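Aminodeoxyfutalosine deaminase (Deinococcus radiodurans, PDB 2IMR) catalyses the zinc-dependent deamination of aminodeoxyfutalosine to futalosine, a step in menaquinone biosynthesis. Local coordinates at residues L177-D182 and L266-L271; L210-P215 and L237-A242. One frame throughout, in Å; residues are numbered along the deposited sequence.

Interaction 1 (L177-D182 and L266-L271)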
loop_
_atom_site.group_PDB
_atom_site.type_symbol
_atom_site.label_atom_id
_atom_site.label_comp_id
_atom_site.label_asym_id
_atom_site.label_seq_id
_atom_site.Cartn_x
_atom_site.Cartn_y
_atom_site.Cartn_z
ATOM N N LEU A 177 -13.983 11.199 -2.686
ATOM C CA LEU A 177 -13.296 12.422 -3.081
ATOM C C LEU A 177 -14.252 13.596 -3.281
ATOM O O LEU A 177 -15.106 13.557 -4.151
ATOM C CB LEU A 177 -12.528 12.152 -4.387
ATOM C CG LEU A 177 -11.521 13.132 -5.005
ATOM C CD1 LEU A 177 -10.908 12.462 -6.233
ATOM C CD2 LEU A 177 -12.178 14.449 -5.405
ATOM N N ASN A 178 -14.106 14.634 -2.464
ATOM C CA ASN A 178 -14.924 15.839 -2.592
ATOM C C ASN A 178 -14.393 16.874 -1.614
ATOM O O ASN A 178 -14.575 16.746 -0.408
ATOM C CB ASN A 178 -16.396 15.569 -2.294
ATOM C CG ASN A 178 -17.271 16.754 -2.656
ATOM O OD1 ASN A 178 -17.078 17.854 -2.144
ATOM N ND2 ASN A 178 -18.228 16.537 -3.552
ATOM N N PRO A 179 -13.738 17.922 -2.131
ATOM C CA PRO A 179 -13.145 19.000 -1.331
ATOM C C PRO A 179 -14.048 20.145 -0.867
ATOM O O PRO A 179 -13.568 21.074 -0.216
ATOM C CB PRO A 179 -12.023 19.491 -2.230
ATOM C CG PRO A 179 -12.661 19.393 -3.599
ATOM C CD PRO A 179 -13.344 18.040 -3.549
ATOM N N PHE A 180 -15.338 20.077 -1.188
ATOM C CA PHE A 180 -16.289 21.129 -0.816
ATOM C C PHE A 180 -16.974 20.882 0.529
ATOM O O PHE A 180 -17.815 19.996 0.654
ATOM C CB PHE A 180 -17.351 21.265 -1.909
ATOM C CG PHE A 180 -16.792 21.637 -3.250
ATOM C CD1 PHE A 180 -16.489 22.958 -3.549
ATOM C CD2 PHE A 180 -16.548 20.658 -4.208
ATOM C CE1 PHE A 180 -15.949 23.305 -4.788
ATOM C CE2 PHE A 180 -16.009 20.994 -5.449
ATOM C CZ PHE A 180 -15.710 22.319 -5.738
ATOM N N PRO A 181 -16.626 21.679 1.555
ATOM C CA PRO A 181 -17.213 21.536 2.891
ATOM C C PRO A 181 -18.738 21.431 2.913
ATOM O O PRO A 181 -19.298 20.632 3.664
ATOM C CB PRO A 181 -16.716 22.786 3.620
ATOM C CG PRO A 181 -15.380 23.012 3.004
ATOM C CD PRO A 181 -15.655 22.787 1.527
ATOM N N ASP A 182 -19.404 22.234 2.088
ATOM C CA ASP A 182 -20.867 22.234 2.051
ATOM C C ASP A 182 -21.474 20.935 1.538
ATOM O O ASP A 182 -22.636 20.638 1.815
ATOM C CB ASP A 182 -21.381 23.406 1.205
ATOM C CG ASP A 182 -20.950 24.750 1.752
ATOM O OD1 ASP A 182 -20.897 24.897 2.991
ATOM O OD2 ASP A 182 -20.676 25.666 0.947
ATOM N N LEU A 266 -12.938 22.144 -9.883
ATOM C CA LEU A 266 -12.910 20.951 -9.035
ATOM C C LEU A 266 -12.665 21.206 -7.550
ATOM O O LEU A 266 -12.762 20.281 -6.741
ATOM C CB LEU A 266 -11.839 19.978 -9.535
ATOM C CG LEU A 266 -11.850 19.542 -11.002
ATOM C CD1 LEU A 266 -10.806 18.447 -11.201
ATOM C CD2 LEU A 266 -13.224 19.031 -11.388
ATOM N N TYR A 267 -12.359 22.449 -7.188
ATOM C CA TYR A 267 -12.063 22.780 -5.793
ATOM C C TYR A 267 -12.620 24.124 -5.335
ATOM O O TYR A 267 -12.972 24.973 -6.149
ATOM C CB TYR A 267 -10.548 22.909 -5.574
ATOM C CG TYR A 267 -9.686 21.691 -5.784
ATOM C CD1 TYR A 267 -9.227 21.335 -7.054
ATOM C CD2 TYR A 267 -9.256 20.941 -4.693
ATOM C CE1 TYR A 267 -8.347 20.257 -7.224
ATOM C CE2 TYR A 267 -8.383 19.871 -4.848
ATOM C CZ TYR A 267 -7.932 19.533 -6.111
ATOM O OH TYR A 267 -7.073 18.469 -6.240
ATOM N N PRO A 268 -12.699 24.324 -4.008
ATOM C CA PRO A 268 -13.182 25.595 -3.463
ATOM C C PRO A 268 -12.105 26.588 -3.916
ATOM O O PRO A 268 -11.048 26.175 -4.394
ATOM C CB PRO A 268 -13.138 25.358 -1.957
ATOM C CG PRO A 268 -13.500 23.912 -1.850
ATOM C CD PRO A 268 -12.671 23.285 -2.961
ATOM N N HIS A 269 -12.344 27.884 -3.756
ATOM C CA HIS A 269 -11.382 28.881 -4.208
ATOM C C HIS A 269 -10.049 28.942 -3.457
ATOM O O HIS A 269 -9.057 29.424 -4.002
ATOM C CB HIS A 269 -12.048 30.260 -4.215
ATOM C CG HIS A 269 -13.194 30.368 -5.175
ATOM N ND1 HIS A 269 -13.017 30.458 -6.540
ATOM C CD2 HIS A 269 -14.532 30.391 -4.968
ATOM C CE1 HIS A 269 -14.197 30.535 -7.131
ATOM N NE2 HIS A 269 -15.133 30.496 -6.199
ATOM N N THR A 270 -10.018 28.457 -2.219
ATOM C CA THR A 270 -8.784 28.467 -1.429
ATOM C C THR A 270 -8.600 27.133 -0.718
ATOM O O THR A 270 -9.575 26.452 -0.408
ATOM C CB THR A 270 -8.800 29.558 -0.334
ATOM O OG1 THR A 270 -9.858 29.283 0.590
ATOM C CG2 THR A 270 -9.001 30.944 -0.947
ATOM N N LEU A 271 -7.351 26.772 -0.450
ATOM C CA LEU A 271 -7.073 25.527 0.253
ATOM C C LEU A 271 -7.630 25.662 1.667
ATOM O O LEU A 271 -8.106 24.692 2.255
ATOM C CB LEU A 271 -5.565 25.269 0.315
ATOM C CG LEU A 271 -5.127 24.008 1.071
ATOM C CD1 LEU A 271 -5.727 22.767 0.425
ATOM C CD2 LEU A 271 -3.603 23.930 1.073
#

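Interaction 2 (L210-P215 and L237-A242). With ZN (zinc ion), chain B.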
loop_
_atom_site.group_PDB
_atom_site.type_symbol
_atom_site.label_atom_id
_atom_site.label_comp_id
_atom_site.label_asym_id
_atom_site.label_seq_id
_atom_site.Cartn_x
_atom_site.Cartn_y
_atom_site.Cartn_z
ATOM N N LEU A 210 -12.324 1.899 3.724
ATOM C CA LEU A 210 -12.683 3.232 3.276
ATOM C C LEU A 210 -11.431 4.015 2.938
ATOM O O LEU A 210 -10.413 3.910 3.619
ATOM C CB LEU A 210 -13.469 3.940 4.377
ATOM C CG LEU A 210 -14.217 5.227 4.057
ATOM C CD1 LEU A 210 -15.187 5.012 2.893
ATOM C CD2 LEU A 210 -14.976 5.667 5.315
ATOM N N SER A 211 -11.496 4.808 1.880
ATOM C CA SER A 211 -10.330 5.576 1.509
ATOM C C SER A 211 -10.560 7.028 1.144
ATOM O O SER A 211 -10.915 7.336 0.007
ATOM C CB SER A 211 -9.596 4.903 0.349
ATOM O OG SER A 211 -8.507 5.713 -0.068
ATOM N N PRO A 212 -10.394 7.939 2.119
ATOM C CA PRO A 212 -10.563 9.369 1.846
ATOM C C PRO A 212 -9.363 9.614 0.917
ATOM O O PRO A 212 -8.225 9.335 1.299
ATOM C CB PRO A 212 -10.360 10.012 3.219
ATOM C CG PRO A 212 -10.783 8.925 4.184
ATOM C CD PRO A 212 -10.186 7.689 3.558
ATOM N N HIS A 213 -9.618 10.117 -0.289
ATOM C CA HIS A 213 -8.569 10.321 -1.296
ATOM C C HIS A 213 -7.254 10.935 -0.813
ATOM O O HIS A 213 -6.216 10.266 -0.798
ATOM C CB HIS A 213 -9.137 11.143 -2.462
ATOM C CG HIS A 213 -8.250 11.186 -3.669
ATOM N ND1 HIS A 213 -8.002 12.349 -4.366
ATOM C CD2 HIS A 213 -7.593 10.202 -4.330
ATOM C CE1 HIS A 213 -7.233 12.081 -5.408
ATOM N NE2 HIS A 213 -6.972 10.785 -5.409
ATOM N N THR A 214 -7.290 12.213 -0.451
ATOM C CA THR A 214 -6.105 12.914 0.032
ATOM C C THR A 214 -6.567 13.969 1.023
ATOM O O THR A 214 -7.767 14.200 1.177
ATOM C CB THR A 214 -5.356 13.655 -1.095
ATOM O OG1 THR A 214 -6.154 14.758 -1.546
ATOM C CG2 THR A 214 -5.060 12.713 -2.279
ATOM N N PRO A 215 -5.618 14.635 1.701
ATOM C CA PRO A 215 -6.015 15.665 2.666
ATOM C C PRO A 215 -6.531 16.935 1.987
ATOM O O PRO A 215 -7.122 17.790 2.643
ATOM C CB PRO A 215 -4.726 15.937 3.449
ATOM C CG PRO A 215 -3.909 14.682 3.260
ATOM C CD PRO A 215 -4.181 14.334 1.819
ATOM N N LEU A 237 -8.816 2.028 7.125
ATOM C CA LEU A 237 -8.679 3.255 6.353
ATOM C C LEU A 237 -7.331 3.354 5.655
ATOM O O LEU A 237 -6.331 2.831 6.137
ATOM C CB LEU A 237 -8.802 4.481 7.270
ATOM C CG LEU A 237 -10.135 4.926 7.874
ATOM C CD1 LEU A 237 -9.859 5.885 9.031
ATOM C CD2 LEU A 237 -10.991 5.598 6.817
ATOM N N GLN A 238 -7.328 4.021 4.505
ATOM C CA GLN A 238 -6.105 4.300 3.756
ATOM C C GLN A 238 -6.291 5.697 3.180
ATOM O O GLN A 238 -7.321 5.993 2.564
ATOM C CB GLN A 238 -5.849 3.286 2.633
ATOM C CG GLN A 238 -4.809 2.231 3.017
ATOM C CD GLN A 238 -4.278 1.431 1.830
ATOM O OE1 GLN A 238 -4.003 1.985 0.768
ATOM N NE2 GLN A 238 -4.108 0.127 2.021
ATOM N N ILE A 239 -5.308 6.557 3.418
ATOM C CA ILE A 239 -5.332 7.937 2.937
ATOM C C ILE A 239 -3.993 8.215 2.243
ATOM O O ILE A 239 -2.938 7.887 2.788
ATOM C CB ILE A 239 -5.467 8.949 4.118
ATOM C CG1 ILE A 239 -6.660 8.581 5.002
ATOM C CG2 ILE A 239 -5.631 10.375 3.577
ATOM C CD1 ILE A 239 -6.751 9.406 6.276
ATOM N N HIS A 240 -4.031 8.785 1.038
ATOM C CA HIS A 240 -2.790 9.133 0.337
ATOM C C HIS A 240 -2.329 10.431 0.977
ATOM O O HIS A 240 -3.066 11.412 0.958
ATOM C CB HIS A 240 -3.027 9.409 -1.149
ATOM C CG HIS A 240 -3.624 8.262 -1.900
ATOM N ND1 HIS A 240 -4.984 8.103 -2.055
ATOM C CD2 HIS A 240 -3.046 7.242 -2.578
ATOM C CE1 HIS A 240 -5.218 7.037 -2.799
ATOM N NE2 HIS A 240 -4.059 6.498 -3.130
ATOM N N VAL A 241 -1.115 10.461 1.518
ATOM C CA VAL A 241 -0.648 11.677 2.177
ATOM C C VAL A 241 0.775 12.084 1.819
ATOM O O VAL A 241 1.680 11.249 1.797
ATOM C CB VAL A 241 -0.738 11.526 3.716
ATOM C CG1 VAL A 241 -0.307 12.821 4.403
ATOM C CG2 VAL A 241 -2.162 11.160 4.112
ATOM N N ALA A 242 0.949 13.376 1.538
ATOM C CA ALA A 242 2.252 13.955 1.206
ATOM C C ALA A 242 3.010 13.221 0.097
ATOM O O ALA A 242 4.232 13.036 0.175
ATOM C CB ALA A 242 3.119 14.032 2.469
HETATM ZN ZN ZN B . -3.293 5.223 -4.585
HETATM O O HOH W 1 -1.732 5.886 -5.165
#

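Interaction 1 (L177-D182 and L266-L271)
Pro179 and Phe180 meet Tyr267 and Pro268 where two loops of the amidohydrolase TIM barrel come together, one leaving strand 170-176 and the other joining helices 245-253 and 271-275. No hydrogen bond links the loops, and the 240 Å² they bury is mainly a contact of rings. Phe180 lays its ring against Pro268: the proline CD stands over one face, 4.1 Å from the Phe180 ring centroid and 26° off its normal, a CH-pi contact displaced toward the rim. The ring also spans the backbone before Pro268, with Phe180 CE1 3.5 Å from Pro268 N and Phe180 CE2 3.6 Å from Leu266 O. The first torsion sets CG beside the backbone N and anti to the carbonyl carbon (chi1 -61°), and from there the ring reaches 266-271 although the bond to CB does not point at it. An alanine here would probably open a gap beside Pro268 and the Tyr267-Pro268 peptide, leaving the loops joined chiefly through Pro179. That proline presses its CG to 3.3 Å from Leu266 O, while its CB lies 3.9 Å from Pro268 CD. Pro179 and Tyr267 cross at about a right angle, with Pro179 CG 3.9 Å from Tyr267 CD2. Beyond the loops, Tyr267 pairs edge-to-face with Trp259 and hydrogen-bonds through OH to Ala111 O, and Val274 of helix 271-275 touches both Pro179 and Pro268. The backbone leading into the aromatic is itself shaped by an Asx turn, in which Asn178 OD1 accepts from Phe180 N at 3.0 Å with an N-H...O angle of 153°.

Interaction 2 (L210-P215 and L237-A242)
His213 O takes two hydrogen bonds from His240, and this is the tight end of the contact. The ring nitrogen His240 ND1 donates at 2.8 Å, the acceptor lying only 3° out of the imidazole plane, and the backbone His240 N donates to the same His213 O at 3.2 Å. CG of His240 sits beside its own backbone N (chi1 -59°), which keeps the imidazole on the side where ring and backbone can share one acceptor. The ND1 bond, together with the metal bond from His240 NE2 to the zinc ion at 2.1 Å, would hold the ring against turning, while the backbone bond fixes the main chain that carries it; His99, His101 and a water also bind the zinc. Farther back, Ser211 OG donates to Gln238 O at 2.9 Å from well above the carbonyl plane, and Gln238 N donates to Leu210 O at 3.2 Å. Strand 206-212, whose 210-212 part runs parallel to strand 238-241 at 24°, is joined to it through helix 220-233: a beta-alpha-beta unit of the TIM barrel, with the metal at the C-terminal ends of its strands. Gln238 belongs to the second shell, its OE1 hydrogen-bonded to His99 ND1. His213, predicted to bind substrate, uses ND1 for Thr217 OG1, while Thr214 CG2 lies over one face of its ring. Away from the polar seam, the fit is looser and apolar but still buried: Pro212 CD is 3.9 Å from Ile239 CG1, and Leu210 CB is 3.9 Å from Leu237 CD2. Pro215 and Val241 touch more sparsely, through Pro215 CG and Val241 CG2 at 4.0 Å, and helix 285-292 packs against both residues.

Along the chain the order is 177-182, 210-215, 237-242, 266-271, so interaction 2 is nested inside the loop that interaction 1 closes. Their centres lie 16 Å apart, on the same side of the chain's centre, within one amidohydrolase barrel. Strand 170-176 pairs in parallel with strand 206-212, placing the start of 177-182 beside 210-215; there Leu177 CD1 packs 3.5 Å from His213 ND1. Interaction 2 lies deep, about 11 Å from the chain centre and at the zinc, whereas interaction 1 is about 26 Å out, in the loops beyond the strands. Tyr267, roughly 6 Å from His213 between side chains, brings the outer contact close to the predicted substrate site.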